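Local coordinates for bifunctional protein PutA (PDB 5UR2), which probably couples proline dehydrogenase and NAD-dependent L-glutamate gamma-semialdehyde dehydrogenase activities in one chain, carrying L-proline on to L-glutamate, at residues Ala565-Arg570 / Gln682-Pro687; Ile647-Val652 / Trp675-Met680; Ala577-Glu582 / Gly592-Ala597. All blocks are in the same frame, centred on the assembly; numbering follows the deposited sequence.

Contact 1: Ala565-Arg570 / Gln682-Pro687; sequences ADIMTR and QEAGFP
Ile567 lays its CD1 methyl over the last helical turn of 671-684, where it meets the backbone N of Ala684 at 3.6 Å and the CB of the same residue at 4.0 Å. The same methyl touches CB and CG of Glu683 and lies against one face of its carboxylate, with Ile567 CD1 3.9 Å from Glu683 CD. The other branch, CG2, is displaced past the OE1 side of the group, 4.0 Å from Glu683 OE1. Beside this apolar contact, nearer the solvent, Arg570 and Glu683 reach for each other from opposite directions and close a salt bridge. The grip is end-on and bidentate: Arg570 NH1 donates to Glu683 OE2 and NH2 to OE1, each at 2.9 Å and each nearly straight, with both oxygens met on their syn side. Guanidinium and carboxylate are almost coplanar, 22° apart, and two bonds at once restrain the rotation of both groups. The arginine gets there by leaving its helix with CG anti to the backbone N and then bending at chi3 (75°), whereas the glutamate stays extended. Both helices belong to the aldehyde dehydrogenase part of the protein, and the contact lies at the C-terminal ends of both. Helix 671-684 stops here in a Schellman motif, with Gly685 taking the positive phi (107°). Beyond the turn, Phe686 folds back onto Leu560 and Val561 of helix 554-570. On the first helix, Asp566 forms a salt bridge with Arg602 of helix 587-611.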
ATOM      1  N   ALA B 565     -24.932   1.715  -2.572  1.00 18.80           N
ATOM      2  CA  ALA B 565     -24.661   2.954  -3.300  1.00 15.43           C
ATOM      3  C   ALA B 565     -25.675   3.194  -4.414  1.00 20.13           C
ATOM      4  O   ALA B 565     -26.091   4.338  -4.646  1.00 21.33           O
ATOM      5  CB  ALA B 565     -23.246   2.918  -3.890  1.00 16.40           C
ATOM      6  N   ASP B 566     -26.084   2.133  -5.118  1.00 15.24           N
ATOM      7  CA  ASP B 566     -27.079   2.294  -6.171  1.00 15.89           C
ATOM      8  C   ASP B 566     -28.419   2.710  -5.602  1.00 20.13           C
ATOM      9  O   ASP B 566     -29.098   3.563  -6.177  1.00 24.26           O
ATOM     10  CB  ASP B 566     -27.245   0.999  -6.960  1.00 20.43           C
ATOM     11  CG  ASP B 566     -25.983   0.610  -7.705  1.00 22.26           C
ATOM     12  OD1 ASP B 566     -25.161   1.490  -8.013  1.00 30.81           O
ATOM     13  OD2 ASP B 566     -25.805  -0.583  -7.950  1.00 20.60           O
ATOM     14  N   ILE B 567     -28.804   2.132  -4.463  1.00 23.78           N
ATOM     15  CA  ILE B 567     -30.061   2.518  -3.836  1.00 24.67           C
ATOM     16  C   ILE B 567     -30.000   3.972  -3.382  1.00 22.30           C
ATOM     17  O   ILE B 567     -30.944   4.742  -3.601  1.00 20.98           O
ATOM     18  CB  ILE B 567     -30.384   1.552  -2.688  1.00 24.94           C
ATOM     19  CG1 ILE B 567     -30.781   0.193  -3.270  1.00 23.60           C
ATOM     20  CG2 ILE B 567     -31.432   2.144  -1.738  1.00 21.65           C
ATOM     21  CD1 ILE B 567     -30.726  -0.933  -2.260  1.00 14.92           C
ATOM     22  N   MET B 568     -28.870   4.383  -2.789  1.00 19.38           N
ATOM     23  CA  MET B 568     -28.686   5.791  -2.446  1.00 19.13           C
ATOM     24  C   MET B 568     -28.821   6.676  -3.681  1.00 21.62           C
ATOM     25  O   MET B 568     -29.427   7.755  -3.619  1.00 16.40           O
ATOM     26  CB  MET B 568     -27.320   6.024  -1.809  1.00 16.20           C
ATOM     27  CG  MET B 568     -27.125   5.516  -0.387  1.00 19.72           C
ATOM     28  SD  MET B 568     -25.362   5.766   0.061  1.00 23.34           S
ATOM     29  CE  MET B 568     -25.393   5.212   1.775  1.00 21.85           C
ATOM     30  N   THR B 569     -28.253   6.239  -4.812  1.00 18.18           N
ATOM     31  CA  THR B 569     -28.356   7.021  -6.039  1.00 18.23           C
ATOM     32  C   THR B 569     -29.812   7.150  -6.490  1.00 19.76           C
ATOM     33  O   THR B 569     -30.261   8.235  -6.871  1.00 21.89           O
ATOM     34  CB  THR B 569     -27.490   6.376  -7.124  1.00 22.18           C
ATOM     35  OG1 THR B 569     -26.139   6.257  -6.657  1.00 25.12           O
ATOM     36  CG2 THR B 569     -27.520   7.187  -8.424  1.00 19.70           C
ATOM     37  N   ARG B 570     -30.568   6.053  -6.429  1.00 20.03           N
ATOM     38  CA  ARG B 570     -31.976   6.086  -6.812  1.00 19.65           C
ATOM     39  C   ARG B 570     -32.788   7.003  -5.895  1.00 23.70           C
ATOM     40  O   ARG B 570     -33.692   7.711  -6.355  1.00 22.27           O
ATOM     41  CB  ARG B 570     -32.531   4.664  -6.785  1.00 23.25           C
ATOM     42  CG  ARG B 570     -34.013   4.536  -7.134  1.00 25.22           C
ATOM     43  CD  ARG B 570     -34.528   3.175  -6.637  1.00 19.84           C
ATOM     44  NE  ARG B 570     -34.708   3.158  -5.181  1.00 23.56           N
ATOM     45  CZ  ARG B 570     -34.787   2.049  -4.447  1.00 23.55           C
ATOM     46  NH1 ARG B 570     -34.673   0.863  -5.028  1.00 27.47           N
ATOM     47  NH2 ARG B 570     -34.983   2.121  -3.138  1.00 18.57           N
ATOM     48  N   GLN B 682     -31.075  -2.827   4.629  1.00 24.88           N
ATOM     49  CA  GLN B 682     -31.945  -3.993   4.535  1.00 22.04           C
ATOM     50  C   GLN B 682     -32.348  -4.256   3.091  1.00 26.15           C
ATOM     51  O   GLN B 682     -32.350  -5.409   2.647  1.00 23.35           O
ATOM     52  CB  GLN B 682     -33.190  -3.809   5.408  1.00 18.29           C
ATOM     53  CG  GLN B 682     -32.884  -3.784   6.918  1.00 24.76           C
ATOM     54  CD  GLN B 682     -34.147  -3.655   7.772  1.00 31.09           C
ATOM     55  OE1 GLN B 682     -34.648  -2.561   7.997  1.00 36.77           O
ATOM     56  NE2 GLN B 682     -34.640  -4.773   8.268  1.00 23.99           N
ATOM     57  N   GLU B 683     -32.671  -3.200   2.334  1.00 21.19           N
ATOM     58  CA  GLU B 683     -33.078  -3.411   0.947  1.00 21.41           C
ATOM     59  C   GLU B 683     -31.916  -3.924   0.095  1.00 23.29           C
ATOM     60  O   GLU B 683     -32.107  -4.765  -0.792  1.00 24.51           O
ATOM     61  CB  GLU B 683     -33.655  -2.124   0.354  1.00 18.73           C
ATOM     62  CG  GLU B 683     -34.210  -2.355  -1.036  1.00 27.11           C
ATOM     63  CD  GLU B 683     -34.617  -1.083  -1.766  1.00 29.44           C
ATOM     64  OE1 GLU B 683     -34.703  -0.009  -1.130  1.00 31.45           O
ATOM     65  OE2 GLU B 683     -34.828  -1.167  -2.992  1.00 26.41           O
ATOM     66  N   ALA B 684     -30.698  -3.458   0.371  1.00 23.20           N
ATOM     67  CA  ALA B 684     -29.545  -3.927  -0.389  1.00 19.36           C
ATOM     68  C   ALA B 684     -29.310  -5.424  -0.184  1.00 26.29           C
ATOM     69  O   ALA B 684     -28.714  -6.082  -1.046  1.00 25.31           O
ATOM     70  CB  ALA B 684     -28.306  -3.129   0.007  1.00 14.69           C
ATOM     71  N   GLY B 685     -29.756  -5.968   0.944  1.00 26.46           N
ATOM     72  CA  GLY B 685     -29.720  -7.385   1.209  1.00 23.96           C
ATOM     73  C   GLY B 685     -28.682  -7.863   2.218  1.00 29.17           C
ATOM     74  O   GLY B 685     -28.321  -9.045   2.185  1.00 26.20           O
ATOM     75  N   PHE B 686     -28.200  -6.996   3.102  1.00 22.32           N
ATOM     76  CA  PHE B 686     -27.265  -7.445   4.118  1.00 23.56           C
ATOM     77  C   PHE B 686     -27.964  -8.446   5.037  1.00 27.09           C
ATOM     78  O   PHE B 686     -29.058  -8.158   5.534  1.00 27.99           O
ATOM     79  CB  PHE B 686     -26.719  -6.250   4.906  1.00 22.18           C
ATOM     80  CG  PHE B 686     -25.701  -5.446   4.139  1.00 20.62           C
ATOM     81  CD1 PHE B 686     -26.106  -4.480   3.235  1.00 14.98           C
ATOM     82  CD2 PHE B 686     -24.341  -5.651   4.325  1.00 17.78           C
ATOM     83  CE1 PHE B 686     -25.174  -3.739   2.526  1.00 22.51           C
ATOM     84  CE2 PHE B 686     -23.414  -4.918   3.622  1.00 14.35           C
ATOM     85  CZ  PHE B 686     -23.829  -3.961   2.712  1.00 20.06           C
ATOM     86  N   PRO B 687     -27.369  -9.615   5.291  1.00 23.43           N
ATOM     87  CA  PRO B 687     -28.034 -10.631   6.115  1.00 24.69           C
ATOM     88  C   PRO B 687     -28.314 -10.121   7.520  1.00 28.04           C
ATOM     89  O   PRO B 687     -27.637  -9.227   8.039  1.00 24.08           O
ATOM     90  CB  PRO B 687     -27.016 -11.788   6.159  1.00 27.46           C
ATOM     91  CG  PRO B 687     -26.088 -11.554   5.056  1.00 23.55           C
ATOM     92  CD  PRO B 687     -26.032 -10.044   4.857  1.00 24.93           C
TER

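Contact 2: Ile647-Val652 / Trp675-Met680; sequences ILAGMV and WGLMKM
Leu677 pushes its CD2 methyl between Leu648 and Ala649, and every contact within 4.5 Å between 647-652 and 675-680 involves this one side chain. The closest are leucine to leucine: CD2 of Leu677 lies 3.6 Å from CD2 of Leu648 and equally near its CG, the two side chains crossing at a slant. Both leucines carry CG anti to the backbone N (chi1 174° for Leu648 and 176° for Leu677), which swings their branched ends out from the helices into the gap between them. The contacts with alanine are looser. CD2 of Leu677 lies 4.2 Å from the CA of Ala649, and its second methyl, CD1, comes within 4.3 Å of the CB. The small alanine lets the leucine approach the helix backbone itself, and its CA is the one nearest to that of Leu677, at 7.5 Å. No hydrogen bond passes between the segments; the polar backbone atoms are used within each helix, as in Val652 N to Leu648 O and Met680 N to Gly676 O.

Around this apolar core, Met664 of strand 661-665 touches Leu648, Val652 and Met678, while Met568 of helix 554-570 reaches Leu677. The strand lies between the two helices in the chain and pairs in parallel with strand 623-638, which precedes helix 646-657. This gives the beta-alpha-beta crossover of the Rossmann-type region of an aldehyde dehydrogenase, with helix 671-684 following the second strand. Leu648 is about 11 Å, side chain to side chain, from Glu746, a predicted active-site residue. With only methyls, methines and backbone carbon meeting, the two segments are held together by shape and by exclusion of water, not by directional bonds.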
ATOM      1  N   ILE B 647     -20.781  10.297   6.932  1.00 19.18           N
ATOM      2  CA  ILE B 647     -19.792   9.790   7.881  1.00 18.03           C
ATOM      3  C   ILE B 647     -20.252   8.454   8.466  1.00 18.71           C
ATOM      4  O   ILE B 647     -19.505   7.471   8.483  1.00 20.81           O
ATOM      5  CB  ILE B 647     -19.504  10.838   8.969  1.00 19.19           C
ATOM      6  CG1 ILE B 647     -18.734  12.016   8.341  1.00 23.46           C
ATOM      7  CG2 ILE B 647     -18.733  10.195  10.126  1.00 15.86           C
ATOM      8  CD1 ILE B 647     -18.310  13.140   9.315  1.00 22.00           C
ATOM      9  N   LEU B 648     -21.507   8.395   8.904  1.00 17.47           N
ATOM     10  CA  LEU B 648     -22.102   7.147   9.356  1.00 19.97           C
ATOM     11  C   LEU B 648     -21.963   6.047   8.301  1.00 22.02           C
ATOM     12  O   LEU B 648     -21.526   4.933   8.608  1.00 19.04           O
ATOM     13  CB  LEU B 648     -23.576   7.388   9.712  1.00 14.91           C
ATOM     14  CG  LEU B 648     -24.398   6.149  10.067  1.00 19.21           C
ATOM     15  CD1 LEU B 648     -23.866   5.475  11.330  1.00 18.87           C
ATOM     16  CD2 LEU B 648     -25.879   6.482  10.185  1.00 23.13           C
ATOM     17  N   ALA B 649     -22.308   6.345   7.041  1.00 21.55           N
ATOM     18  CA  ALA B 649     -22.209   5.312   5.999  1.00 17.94           C
ATOM     19  C   ALA B 649     -20.764   4.870   5.760  1.00 16.98           C
ATOM     20  O   ALA B 649     -20.495   3.678   5.551  1.00 20.37           O
ATOM     21  CB  ALA B 649     -22.823   5.803   4.692  1.00 23.01           C
ATOM     22  N   GLY B 650     -19.821   5.815   5.764  1.00 17.56           N
ATOM     23  CA  GLY B 650     -18.419   5.449   5.587  1.00 15.46           C
ATOM     24  C   GLY B 650     -17.910   4.513   6.677  1.00 19.13           C
ATOM     25  O   GLY B 650     -17.194   3.547   6.403  1.00 22.99           O
ATOM     26  N   MET B 651     -18.240   4.809   7.937  1.00 18.79           N
ATOM     27  CA  MET B 651     -17.837   3.923   9.031  1.00 18.51           C
ATOM     28  C   MET B 651     -18.469   2.544   8.868  1.00 17.29           C
ATOM     29  O   MET B 651     -17.783   1.519   8.960  1.00 13.92           O
ATOM     30  CB  MET B 651     -18.231   4.532  10.384  1.00 19.83           C
ATOM     31  CG  MET B 651     -17.506   5.822  10.780  1.00 23.72           C
ATOM     32  SD  MET B 651     -18.346   6.605  12.201  1.00 29.80           S
ATOM     33  CE  MET B 651     -17.028   7.567  12.921  1.00 34.99           C
ATOM     34  N   VAL B 652     -19.774   2.502   8.575  1.00 17.19           N
ATOM     35  CA  VAL B 652     -20.497   1.230   8.518  1.00 15.92           C
ATOM     36  C   VAL B 652     -20.022   0.381   7.340  1.00 21.30           C
ATOM     37  O   VAL B 652     -19.818  -0.834   7.481  1.00 18.73           O
ATOM     38  CB  VAL B 652     -22.021   1.472   8.457  1.00 19.82           C
ATOM     39  CG1 VAL B 652     -22.778   0.158   8.186  1.00 17.54           C
ATOM     40  CG2 VAL B 652     -22.515   2.046   9.759  1.00 14.55           C
ATOM     41  N   TRP B 675     -32.071   6.120  10.142  1.00 17.44           N
ATOM     42  CA  TRP B 675     -33.149   5.176   9.882  1.00 18.86           C
ATOM     43  C   TRP B 675     -33.283   4.919   8.388  1.00 22.40           C
ATOM     44  O   TRP B 675     -33.381   3.764   7.953  1.00 21.31           O
ATOM     45  CB  TRP B 675     -34.427   5.738  10.504  1.00 19.51           C
ATOM     46  CG  TRP B 675     -35.764   5.150  10.131  1.00 22.84           C
ATOM     47  CD1 TRP B 675     -36.726   5.745   9.362  1.00 22.22           C
ATOM     48  CD2 TRP B 675     -36.327   3.911  10.588  1.00 26.37           C
ATOM     49  NE1 TRP B 675     -37.849   4.947   9.300  1.00 22.44           N
ATOM     50  CE2 TRP B 675     -37.627   3.815  10.042  1.00 28.23           C
ATOM     51  CE3 TRP B 675     -35.855   2.870  11.402  1.00 28.15           C
ATOM     52  CZ2 TRP B 675     -38.456   2.711  10.270  1.00 32.08           C
ATOM     53  CZ3 TRP B 675     -36.684   1.777  11.634  1.00 29.82           C
ATOM     54  CH2 TRP B 675     -37.967   1.704  11.062  1.00 34.00           C
ATOM     55  N   GLY B 676     -33.201   5.981   7.582  1.00 20.42           N
ATOM     56  CA  GLY B 676     -33.168   5.792   6.143  1.00 16.29           C
ATOM     57  C   GLY B 676     -32.001   4.928   5.698  1.00 26.30           C
ATOM     58  O   GLY B 676     -32.155   4.072   4.824  1.00 25.17           O
ATOM     59  N   LEU B 677     -30.822   5.116   6.314  1.00 18.55           N
ATOM     60  CA  LEU B 677     -29.677   4.274   5.966  1.00 15.26           C
ATOM     61  C   LEU B 677     -29.953   2.807   6.271  1.00 20.30           C
ATOM     62  O   LEU B 677     -29.644   1.927   5.456  1.00 22.79           O
ATOM     63  CB  LEU B 677     -28.408   4.741   6.693  1.00 16.98           C
ATOM     64  CG  LEU B 677     -27.163   3.858   6.477  1.00 17.29           C
ATOM     65  CD1 LEU B 677     -26.672   3.847   5.022  1.00 15.89           C
ATOM     66  CD2 LEU B 677     -26.010   4.269   7.398  1.00 17.85           C
ATOM     67  N   MET B 678     -30.537   2.524   7.439  1.00 18.55           N
ATOM     68  CA  MET B 678     -30.803   1.135   7.809  1.00 18.44           C
ATOM     69  C   MET B 678     -31.786   0.477   6.838  1.00 18.84           C
ATOM     70  O   MET B 678     -31.624  -0.697   6.475  1.00 21.99           O
ATOM     71  CB  MET B 678     -31.336   1.074   9.245  1.00 20.50           C
ATOM     72  CG  MET B 678     -31.507  -0.349   9.776  1.00 20.14           C
ATOM     73  SD  MET B 678     -29.970  -1.253   9.767  1.00 25.15           S
ATOM     74  CE  MET B 678     -30.555  -2.941   9.899  1.00 20.52           C
ATOM     75  N   LYS B 679     -32.804   1.219   6.397  1.00 16.28           N
ATOM     76  CA  LYS B 679     -33.786   0.664   5.465  1.00 19.03           C
ATOM     77  C   LYS B 679     -33.141   0.321   4.129  1.00 23.52           C
ATOM     78  O   LYS B 679     -33.516  -0.667   3.477  1.00 19.12           O
ATOM     79  CB  LYS B 679     -34.939   1.659   5.277  1.00 19.82           C
ATOM     80  CG  LYS B 679     -35.876   1.699   6.483  1.00 29.08           C
ATOM     81  CD  LYS B 679     -36.385   0.284   6.778  1.00 39.85           C
ATOM     82  CE  LYS B 679     -36.973   0.135   8.169  1.00 44.13           C
ATOM     83  NZ  LYS B 679     -37.078  -1.317   8.552  1.00 45.66           N
ATOM     84  N   MET B 680     -32.191   1.151   3.688  1.00 15.67           N
ATOM     85  CA  MET B 680     -31.476   0.873   2.453  1.00 23.17           C
ATOM     86  C   MET B 680     -30.532  -0.309   2.635  1.00 21.20           C
ATOM     87  O   MET B 680     -30.395  -1.147   1.734  1.00 23.19           O
ATOM     88  CB  MET B 680     -30.703   2.119   1.994  1.00 19.11           C
ATOM     89  CG  MET B 680     -31.570   3.343   1.715  1.00 24.30           C
ATOM     90  SD  MET B 680     -30.683   4.716   0.934  1.00 24.80           S
ATOM     91  CE  MET B 680     -29.639   5.334   2.250  1.00 22.02           C
TER

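Contact 3: Ala577-Glu582 / Gly592-Ala597; sequences ATQVLE and GDIGEA
Asp593 OD2 is gripped by three N-H donors: the side-chain amide of Gln579 across the contact, and the backbone N atoms of Leu645 and Ala646, at the start of helix 646-657. The bond from Gln579 NE2 to Asp593 OD2 is 2.9 Å long with an angle of 153° at the hydrogen. It comes from above the carboxylate, 45° out of its plane, and the amide and carboxylate planes are steeply inclined to each other. The second oxygen, OD1, makes a salt bridge with Lys585 in the link between the two helices, so both carboxylate oxygens are engaged despite their burial. This concentration of donors would be expected to stabilise a negative charge on the aspartate.

Gln579 crosses the gap as an extended arm beyond CG, and its amide is also packed against carbon on both segment neighbours. OE1 lies beside the aspartate, 3.3 Å from the CB of Asp593, while NE2 meets the CD1 methyl of Ile594 at 3.3 Å. The isoleucine bends at chi2 (-50°), which brings that methyl back alongside the glutamine.

Asp593 thus ties two successive helices, 572-583 and 587-611, joined by a short link, to the N-terminal end of a third. Its side chain is about 11 Å from that of Glu746 and about 12 Å from that of Cys780, which places this buried polar cluster within a dozen ångströms of the predicted catalytic residues of the aldehyde dehydrogenase fold.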
ATOM      1  N   ALA B 577     -33.967  15.511   1.219  1.00 16.38           N
ATOM      2  CA  ALA B 577     -35.058  16.135   1.959  1.00 22.50           C
ATOM      3  C   ALA B 577     -34.983  15.799   3.445  1.00 23.70           C
ATOM      4  O   ALA B 577     -35.196  16.677   4.292  1.00 21.14           O
ATOM      5  CB  ALA B 577     -36.408  15.719   1.369  1.00 21.46           C
ATOM      6  N   THR B 578     -34.623  14.552   3.780  1.00 20.46           N
ATOM      7  CA  THR B 578     -34.532  14.171   5.190  1.00 20.25           C
ATOM      8  C   THR B 578     -33.485  15.006   5.922  1.00 25.61           C
ATOM      9  O   THR B 578     -33.693  15.428   7.073  1.00 28.24           O
ATOM     10  CB  THR B 578     -34.195  12.689   5.326  1.00 20.75           C
ATOM     11  OG1 THR B 578     -35.121  11.922   4.562  1.00 26.22           O
ATOM     12  CG2 THR B 578     -34.250  12.250   6.835  1.00 21.54           C
ATOM     13  N   GLN B 579     -32.340  15.213   5.286  1.00 19.53           N
ATOM     14  CA  GLN B 579     -31.282  16.005   5.897  1.00 19.61           C
ATOM     15  C   GLN B 579     -31.666  17.476   5.980  1.00 17.77           C
ATOM     16  O   GLN B 579     -31.324  18.158   6.954  1.00 22.50           O
ATOM     17  CB  GLN B 579     -29.985  15.834   5.116  1.00 16.71           C
ATOM     18  CG  GLN B 579     -29.549  14.408   5.019  1.00 21.17           C
ATOM     19  CD  GLN B 579     -28.079  14.314   4.719  1.00 24.57           C
ATOM     20  OE1 GLN B 579     -27.365  15.314   4.807  1.00 24.39           O
ATOM     21  NE2 GLN B 579     -27.615  13.124   4.345  1.00 24.32           N
ATOM     22  N   VAL B 580     -32.362  17.990   4.969  1.00 17.96           N
ATOM     23  CA  VAL B 580     -32.820  19.377   5.038  1.00 17.50           C
ATOM     24  C   VAL B 580     -33.716  19.577   6.259  1.00 26.02           C
ATOM     25  O   VAL B 580     -33.536  20.523   7.036  1.00 25.64           O
ATOM     26  CB  VAL B 580     -33.542  19.772   3.737  1.00 23.22           C
ATOM     27  CG1 VAL B 580     -34.309  21.086   3.918  1.00 18.03           C
ATOM     28  CG2 VAL B 580     -32.528  19.894   2.618  1.00 19.66           C
ATOM     29  N   LEU B 581     -34.663  18.665   6.472  1.00 23.20           N
ATOM     30  CA  LEU B 581     -35.672  18.880   7.509  1.00 28.08           C
ATOM     31  C   LEU B 581     -35.179  18.487   8.904  1.00 27.03           C
ATOM     32  O   LEU B 581     -35.448  19.205   9.871  1.00 22.01           O
ATOM     33  CB  LEU B 581     -36.956  18.114   7.161  1.00 30.44           C
ATOM     34  CG  LEU B 581     -37.732  18.571   5.918  1.00 25.25           C
ATOM     35  CD1 LEU B 581     -38.843  17.608   5.597  1.00 27.66           C
ATOM     36  CD2 LEU B 581     -38.322  19.955   6.189  1.00 28.45           C
ATOM     37  N   GLU B 582     -34.465  17.359   9.041  1.00 18.65           N
ATOM     38  CA  GLU B 582     -34.084  16.896  10.374  1.00 27.84           C
ATOM     39  C   GLU B 582     -32.839  17.597  10.902  1.00 22.81           C
ATOM     40  O   GLU B 582     -32.739  17.856  12.102  1.00 22.21           O
ATOM     41  CB  GLU B 582     -33.844  15.380  10.384  1.00 28.70           C
ATOM     42  CG  GLU B 582     -33.636  14.837  11.781  1.00 29.29           C
ATOM     43  CD  GLU B 582     -33.150  13.393  11.817  1.00 35.96           C
ATOM     44  OE1 GLU B 582     -32.597  12.909  10.814  1.00 30.25           O
ATOM     45  OE2 GLU B 582     -33.326  12.722  12.858  1.00 36.36           O
ATOM     46  N   GLY B 592     -24.311  17.294  -1.303  1.00 17.74           N
ATOM     47  CA  GLY B 592     -22.932  16.881  -1.121  1.00 18.63           C
ATOM     48  C   GLY B 592     -22.801  15.748  -0.118  1.00 21.11           C
ATOM     49  O   GLY B 592     -21.930  14.882  -0.266  1.00 16.99           O
ATOM     50  N   ASP B 593     -23.669  15.734   0.907  1.00 18.82           N
ATOM     51  CA  ASP B 593     -23.645  14.653   1.895  1.00 17.39           C
ATOM     52  C   ASP B 593     -23.986  13.311   1.259  1.00 22.88           C
ATOM     53  O   ASP B 593     -23.325  12.299   1.529  1.00 21.25           O
ATOM     54  CB  ASP B 593     -24.602  14.954   3.050  1.00 14.60           C
ATOM     55  CG  ASP B 593     -24.213  14.202   4.342  1.00 35.76           C
ATOM     56  OD1 ASP B 593     -23.391  14.735   5.102  1.00 39.62           O
ATOM     57  OD2 ASP B 593     -24.689  13.067   4.579  1.00 31.57           O
ATOM     58  N   ILE B 594     -25.021  13.279   0.417  1.00 19.71           N
ATOM     59  CA  ILE B 594     -25.374  12.041  -0.274  1.00 18.40           C
ATOM     60  C   ILE B 594     -24.234  11.598  -1.187  1.00 22.04           C
ATOM     61  O   ILE B 594     -23.900  10.402  -1.261  1.00 18.22           O
ATOM     62  CB  ILE B 594     -26.683  12.210  -1.067  1.00 17.30           C
ATOM     63  CG1 ILE B 594     -27.765  12.881  -0.217  1.00 24.98           C
ATOM     64  CG2 ILE B 594     -27.146  10.880  -1.591  1.00 23.31           C
ATOM     65  CD1 ILE B 594     -27.987  12.263   1.140  1.00 22.64           C
ATOM     66  N   GLY B 595     -23.628  12.548  -1.907  1.00 16.02           N
ATOM     67  CA  GLY B 595     -22.527  12.187  -2.791  1.00 16.86           C
ATOM     68  C   GLY B 595     -21.359  11.576  -2.036  1.00 15.84           C
ATOM     69  O   GLY B 595     -20.770  10.581  -2.470  1.00 21.09           O
ATOM     70  N   GLU B 596     -21.012  12.165  -0.894  1.00 17.03           N
ATOM     71  CA  GLU B 596     -19.935  11.613  -0.081  1.00 16.48           C
ATOM     72  C   GLU B 596     -20.285  10.210   0.412  1.00 17.14           C
ATOM     73  O   GLU B 596     -19.420   9.324   0.417  1.00 15.16           O
ATOM     74  CB  GLU B 596     -19.621  12.557   1.086  1.00 15.90           C
ATOM     75  CG  GLU B 596     -18.364  12.181   1.905  1.00 26.25           C
ATOM     76  CD  GLU B 596     -18.054  13.163   3.047  1.00 31.83           C
ATOM     77  OE1 GLU B 596     -17.722  12.705   4.146  1.00 41.66           O
ATOM     78  OE2 GLU B 596     -18.119  14.386   2.853  1.00 36.36           O
ATOM     79  N   ALA B 597     -21.554   9.979   0.800  1.00 17.43           N
ATOM     80  CA  ALA B 597     -21.949   8.651   1.270  1.00 16.04           C
ATOM     81  C   ALA B 597     -21.806   7.619   0.169  1.00 17.12           C
ATOM     82  O   ALA B 597     -21.291   6.519   0.396  1.00 16.26           O
ATOM     83  CB  ALA B 597     -23.393   8.651   1.797  1.00 15.17           C
TER

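How the contacts relate
Along the chain, helix 554-570 leads almost at once into helix 572-583. Contact 3 closes first, a short loop bringing 592-597 back against 577-582. Contact 2 follows, joining 647-652 to 675-680 across strand 661-665. Contact 1 closes last, when 682-687 returns to 565-570, and its long loop encloses the other two, which lie in series. Contacts 1 and 2 share helix 671-684, and their centres are 10 Å apart. Met568 and Ala597 join all three: Met568 packs on Met680, Ala649 and Ala597, and Ala597 also meets Ala649. Together they bind five helices of the aldehyde dehydrogenase region into one cluster.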